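Local coordinates for protein pyruvate formate-lyase 2 (Archaeoglobus fulgidus, PDB 2F3O) that is a glycyl radical enzyme of the pyruvate formate-lyase-like family whose reaction is not established, though it probably acts as a lyase, at residues W258-E270 and E507-E519. Residues are numbered along the deposited sequence; the frame is centred on the assembly and turned at random.
Sequences WLVQSALHQENYE and EVKPTPLLSLCVE
Val260 and Cys517 open a buried helix-to-helix contact in the pyruvate formate-lyase-like fold, where the C-terminal part of helix 250-267 runs roughly antiparallel (141°) past the short helix 512-516. CG2 of Val260 only grazes SG of Cys517, and Leu163 of helix 160-164 touches both side chains. One turn on, CB of Ala263 packs against CD2 of Leu513. Leu264 reaches with both methyls: CD1 meets SG of Cys517, while CD2 lies 3.8 Å from CG of Leu513.

The polar end of the contact is built on Glu267, whose carboxylate receives two backbone N-H groups at the start of helix 512-516. With CG anti to the backbone N (chi1 168°) and the chain extended beyond it, the carboxylate arrives at the first turn of that helix. There OE2 accepts from N of Leu513 and OE1 from N of Leu514, each at 2.9 Å and each through its syn lone pair. The helix N-terminus would probably favour the charged carboxylate. A leucine in place of Glu267 would probably leave the amides of Leu513 and Leu514 without these acceptors and take from ND2 of Asn268 one of its two bonds. The backbone O of Glu267 accepts a 2.6 Å bond from NZ of Lys509, which also forms a salt bridge with Glu80. Asn268 finishes the contact: its OD1 lies against CG2 of Thr511, and its ND2 donates both to O of Leu264 and, at 3.0 Å, to the anti lone pair of Glu267 OE1.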
loop_
_atom_site.group_PDB
_atom_site.type_symbol
_atom_site.label_atom_id
_atom_site.label_comp_id
_atom_site.label_asym_id
_atom_site.label_seq_id
_atom_site.Cartn_x
_atom_site.Cartn_y
_atom_site.Cartn_z
ATOM N N TRP A 258 -6.044 -34.403 -18.145
ATOM C CA TRP A 258 -6.255 -34.251 -19.579
ATOM C C TRP A 258 -7.547 -33.495 -19.990
ATOM O O TRP A 258 -7.563 -32.764 -21.001
ATOM C CB TRP A 258 -6.085 -35.569 -20.345
ATOM C CG TRP A 258 -6.321 -35.327 -21.765
ATOM C CD1 TRP A 258 -7.457 -35.616 -22.467
ATOM C CD2 TRP A 258 -5.461 -34.617 -22.667
ATOM N NE1 TRP A 258 -7.345 -35.157 -23.751
ATOM C CE2 TRP A 258 -6.127 -34.542 -23.904
ATOM C CE3 TRP A 258 -4.185 -34.055 -22.558
ATOM C CZ2 TRP A 258 -5.557 -33.928 -25.020
ATOM C CZ3 TRP A 258 -3.624 -33.457 -23.661
ATOM C CH2 TRP A 258 -4.307 -33.393 -24.873
ATOM N N LEU A 259 -8.617 -33.635 -19.210
ATOM C CA LEU A 259 -9.810 -32.869 -19.526
ATOM C C LEU A 259 -9.539 -31.375 -19.432
ATOM O O LEU A 259 -9.795 -30.654 -20.407
ATOM C CB LEU A 259 -11.017 -33.270 -18.684
ATOM C CG LEU A 259 -11.772 -34.489 -19.245
ATOM C CD1 LEU A 259 -12.803 -35.049 -18.245
ATOM C CD2 LEU A 259 -12.408 -34.269 -20.627
ATOM N N VAL A 260 -8.976 -30.913 -18.309
ATOM C CA VAL A 260 -8.674 -29.481 -18.182
ATOM C C VAL A 260 -7.585 -29.036 -19.168
ATOM O O VAL A 260 -7.660 -27.951 -19.739
ATOM C CB VAL A 260 -8.467 -29.003 -16.702
ATOM C CG1 VAL A 260 -8.393 -30.151 -15.780
ATOM C CG2 VAL A 260 -7.261 -28.079 -16.542
ATOM N N GLN A 261 -6.637 -29.922 -19.441
ATOM C CA GLN A 261 -5.649 -29.656 -20.458
ATOM C C GLN A 261 -6.280 -29.392 -21.839
ATOM O O GLN A 261 -5.931 -28.406 -22.495
ATOM C CB GLN A 261 -4.639 -30.791 -20.501
ATOM C CG GLN A 261 -3.541 -30.591 -21.478
ATOM C CD GLN A 261 -2.441 -29.708 -20.977
ATOM O OE1 GLN A 261 -2.455 -29.227 -19.840
ATOM N NE2 GLN A 261 -1.456 -29.492 -21.834
ATOM N N SER A 262 -7.236 -30.224 -22.253
ATOM C CA SER A 262 -7.928 -30.003 -23.537
ATOM C C SER A 262 -8.844 -28.779 -23.483
ATOM O O SER A 262 -9.041 -28.093 -24.486
ATOM C CB SER A 262 -8.732 -31.248 -23.968
ATOM O OG SER A 262 -9.975 -31.363 -23.275
ATOM N N ALA A 263 -9.400 -28.527 -22.300
ATOM C CA ALA A 263 -10.273 -27.396 -22.084
ATOM C C ALA A 263 -9.486 -26.111 -22.249
ATOM O O ALA A 263 -9.924 -25.205 -22.956
ATOM C CB ALA A 263 -10.913 -27.466 -20.698
ATOM N N LEU A 264 -8.297 -26.073 -21.641
ATOM C CA LEU A 264 -7.424 -24.887 -21.645
ATOM C C LEU A 264 -7.088 -24.484 -23.043
ATOM O O LEU A 264 -6.939 -23.300 -23.322
ATOM C CB LEU A 264 -6.129 -25.130 -20.874
ATOM C CG LEU A 264 -6.392 -24.931 -19.387
ATOM C CD1 LEU A 264 -5.229 -25.357 -18.540
ATOM C CD2 LEU A 264 -6.776 -23.507 -19.108
ATOM N N HIS A 265 -7.025 -25.472 -23.932
ATOM C CA HIS A 265 -6.694 -25.223 -25.309
ATOM C C HIS A 265 -7.836 -24.627 -26.120
ATOM O O HIS A 265 -7.678 -24.348 -27.316
ATOM C CB HIS A 265 -6.148 -26.485 -25.946
ATOM C CG HIS A 265 -4.705 -26.706 -25.641
ATOM N ND1 HIS A 265 -4.278 -27.358 -24.502
ATOM C CD2 HIS A 265 -3.588 -26.313 -26.296
ATOM C CE1 HIS A 265 -2.958 -27.378 -24.479
ATOM N NE2 HIS A 265 -2.515 -26.753 -25.558
ATOM N N GLN A 266 -8.975 -24.399 -25.471
ATOM C CA GLN A 266 -10.091 -23.779 -26.158
ATOM C C GLN A 266 -10.140 -22.328 -25.761
ATOM O O GLN A 266 -10.757 -21.520 -26.442
ATOM C CB GLN A 266 -11.414 -24.466 -25.831
ATOM C CG GLN A 266 -11.427 -25.989 -25.905
ATOM C CD GLN A 266 -10.849 -26.526 -27.197
ATOM O OE1 GLN A 266 -11.147 -26.043 -28.300
ATOM N NE2 GLN A 266 -10.002 -27.537 -27.067
ATOM N N GLU A 267 -9.472 -22.005 -24.657
ATOM C CA GLU A 267 -9.406 -20.632 -24.167
ATOM C C GLU A 267 -8.090 -19.950 -24.569
ATOM O O GLU A 267 -8.075 -18.802 -24.997
ATOM C CB GLU A 267 -9.565 -20.617 -22.648
ATOM C CG GLU A 267 -9.239 -19.280 -21.978
ATOM C CD GLU A 267 -9.297 -19.339 -20.459
ATOM O OE1 GLU A 267 -8.368 -19.899 -19.832
ATOM O OE2 GLU A 267 -10.291 -18.826 -19.901
ATOM N N ASN A 268 -6.984 -20.675 -24.443
ATOM C CA ASN A 268 -5.655 -20.099 -24.625
ATOM C C ASN A 268 -5.006 -20.649 -25.849
ATOM O O ASN A 268 -5.192 -21.834 -26.153
ATOM C CB ASN A 268 -4.778 -20.454 -23.441
ATOM C CG ASN A 268 -5.365 -19.993 -22.163
ATOM O OD1 ASN A 268 -5.208 -18.831 -21.783
ATOM N ND2 ASN A 268 -6.079 -20.885 -21.487
ATOM N N TYR A 269 -4.207 -19.817 -26.517
ATOM C CA TYR A 269 -3.586 -20.224 -27.771
ATOM C C TYR A 269 -2.537 -21.330 -27.592
ATOM O O TYR A 269 -2.050 -21.574 -26.494
ATOM C CB TYR A 269 -3.123 -19.001 -28.603
ATOM C CG TYR A 269 -1.699 -18.570 -28.422
ATOM C CD1 TYR A 269 -0.846 -18.483 -29.515
ATOM C CD2 TYR A 269 -1.199 -18.244 -27.160
ATOM C CE1 TYR A 269 0.478 -18.087 -29.368
ATOM C CE2 TYR A 269 0.130 -17.861 -26.991
ATOM C CZ TYR A 269 0.964 -17.777 -28.106
ATOM O OH TYR A 269 2.277 -17.408 -27.940
ATOM N N GLU A 270 -2.224 -21.990 -28.703
ATOM C CA GLU A 270 -1.556 -23.303 -28.784
ATOM C C GLU A 270 -0.181 -23.459 -28.166
ATOM O O GLU A 270 0.332 -24.571 -28.127
ATOM C CB GLU A 270 -1.394 -23.663 -30.252
ATOM C CG GLU A 270 -2.282 -22.836 -31.150
ATOM C CD GLU A 270 -1.615 -21.587 -31.735
ATOM O OE1 GLU A 270 -0.385 -21.607 -31.998
ATOM O OE2 GLU A 270 -2.341 -20.579 -31.942
ATOM N N GLU A 507 -6.765 -6.413 -21.176
ATOM C CA GLU A 507 -7.961 -5.683 -21.507
ATOM C C GLU A 507 -8.895 -6.388 -22.454
ATOM O O GLU A 507 -10.104 -6.276 -22.287
ATOM C CB GLU A 507 -7.612 -4.318 -22.065
ATOM C CG GLU A 507 -7.069 -3.381 -21.025
ATOM C CD GLU A 507 -8.080 -3.073 -19.943
ATOM O OE1 GLU A 507 -9.160 -2.530 -20.265
ATOM O OE2 GLU A 507 -7.784 -3.355 -18.760
ATOM N N VAL A 508 -8.369 -7.097 -23.452
ATOM C CA VAL A 508 -9.256 -7.689 -24.475
ATOM C C VAL A 508 -9.291 -9.212 -24.496
ATOM O O VAL A 508 -10.104 -9.814 -25.193
ATOM C CB VAL A 508 -8.973 -7.157 -25.912
ATOM C CG1 VAL A 508 -8.462 -5.726 -25.881
ATOM C CG2 VAL A 508 -7.993 -8.052 -26.645
ATOM N N LYS A 509 -8.412 -9.828 -23.719
ATOM C CA LYS A 509 -8.309 -11.274 -23.649
ATOM C C LYS A 509 -7.871 -11.679 -22.238
ATOM O O LYS A 509 -6.750 -12.182 -22.030
ATOM C CB LYS A 509 -7.310 -11.747 -24.717
ATOM C CG LYS A 509 -6.967 -13.243 -24.792
ATOM C CD LYS A 509 -8.073 -14.025 -25.365
ATOM C CE LYS A 509 -7.651 -15.451 -25.539
ATOM N NZ LYS A 509 -8.841 -16.334 -25.388
ATOM N N PRO A 510 -8.739 -11.437 -21.240
ATOM C CA PRO A 510 -8.424 -12.115 -19.987
ATOM C C PRO A 510 -8.765 -13.614 -20.117
ATOM O O PRO A 510 -9.572 -14.003 -20.972
ATOM C CB PRO A 510 -9.307 -11.410 -18.956
ATOM C CG PRO A 510 -10.461 -10.872 -19.745
ATOM C CD PRO A 510 -9.977 -10.638 -21.154
ATOM N N THR A 511 -8.108 -14.455 -19.328
ATOM C CA THR A 511 -8.245 -15.893 -19.497
ATOM C C THR A 511 -8.605 -16.598 -18.193
ATOM O O THR A 511 -7.736 -17.159 -17.524
ATOM C CB THR A 511 -6.959 -16.483 -20.082
ATOM O OG1 THR A 511 -5.835 -16.116 -19.270
ATOM C CG2 THR A 511 -6.738 -15.972 -21.512
ATOM N N PRO A 512 -9.896 -16.563 -17.825
ATOM C CA PRO A 512 -10.413 -17.008 -16.531
ATOM C C PRO A 512 -10.190 -18.466 -16.154
ATOM O O PRO A 512 -9.958 -18.744 -14.987
ATOM C CB PRO A 512 -11.918 -16.758 -16.642
ATOM C CG PRO A 512 -12.079 -15.811 -17.756
ATOM C CD PRO A 512 -10.963 -16.033 -18.689
ATOM N N LEU A 513 -10.290 -19.402 -17.084
ATOM C CA LEU A 513 -10.040 -20.804 -16.710
ATOM C C LEU A 513 -8.589 -21.014 -16.287
ATOM O O LEU A 513 -8.340 -21.579 -15.206
ATOM C CB LEU A 513 -10.441 -21.786 -17.817
ATOM C CG LEU A 513 -10.176 -23.267 -17.541
ATOM C CD1 LEU A 513 -10.953 -23.752 -16.344
ATOM C CD2 LEU A 513 -10.500 -24.111 -18.766
ATOM N N LEU A 514 -7.661 -20.507 -17.114
ATOM C CA LEU A 514 -6.238 -20.516 -16.838
ATOM C C LEU A 514 -5.929 -19.851 -15.510
ATOM O O LEU A 514 -5.102 -20.345 -14.743
ATOM C CB LEU A 514 -5.483 -19.818 -17.965
ATOM C CG LEU A 514 -3.963 -19.737 -17.794
ATOM C CD1 LEU A 514 -3.373 -21.126 -17.691
ATOM C CD2 LEU A 514 -3.316 -18.935 -18.906
ATOM N N SER A 515 -6.612 -18.751 -15.222
ATOM C CA SER A 515 -6.498 -18.106 -13.914
ATOM C C SER A 515 -6.785 -19.031 -12.743
ATOM O O SER A 515 -6.103 -18.954 -11.739
ATOM C CB SER A 515 -7.421 -16.899 -13.820
ATOM O OG SER A 515 -6.900 -15.854 -14.593
ATOM N N LEU A 516 -7.754 -19.931 -12.865
ATOM C CA LEU A 516 -8.026 -20.831 -11.752
ATOM C C LEU A 516 -6.841 -21.734 -11.502
ATOM O O LEU A 516 -6.569 -22.141 -10.364
ATOM C CB LEU A 516 -9.273 -21.668 -12.008
ATOM C CG LEU A 516 -10.584 -21.192 -11.375
ATOM C CD1 LEU A 516 -10.690 -19.673 -11.351
ATOM C CD2 LEU A 516 -11.737 -21.783 -12.146
ATOM N N CYS A 517 -6.113 -22.003 -12.579
ATOM C CA CYS A 517 -5.005 -22.930 -12.539
ATOM C C CYS A 517 -3.682 -22.304 -12.185
ATOM O O CYS A 517 -2.677 -23.002 -12.269
ATOM C CB CYS A 517 -4.791 -23.559 -13.907
ATOM S SG CYS A 517 -6.231 -24.128 -14.747
ATOM N N VAL A 518 -3.627 -21.007 -11.893
ATOM C CA VAL A 518 -2.335 -20.411 -11.552
ATOM C C VAL A 518 -2.404 -19.700 -10.218
ATOM O O VAL A 518 -3.164 -18.762 -10.043
ATOM C CB VAL A 518 -1.784 -19.460 -12.643
ATOM C CG1 VAL A 518 -0.422 -18.891 -12.215
ATOM C CG2 VAL A 518 -1.665 -20.166 -13.984
ATOM N N GLU A 519 -1.582 -20.137 -9.278
ATOM C CA GLU A 519 -1.826 -19.800 -7.898
ATOM C C GLU A 519 -1.605 -18.349 -7.528
ATOM O O GLU A 519 -0.811 -17.624 -8.130
ATOM C CB GLU A 519 -1.095 -20.720 -6.940
ATOM C CG GLU A 519 -2.018 -21.412 -5.968
ATOM C CD GLU A 519 -1.281 -22.374 -5.059
ATOM O OE1 GLU A 519 -1.577 -22.412 -3.836
ATOM O OE2 GLU A 519 -0.396 -23.094 -5.566
#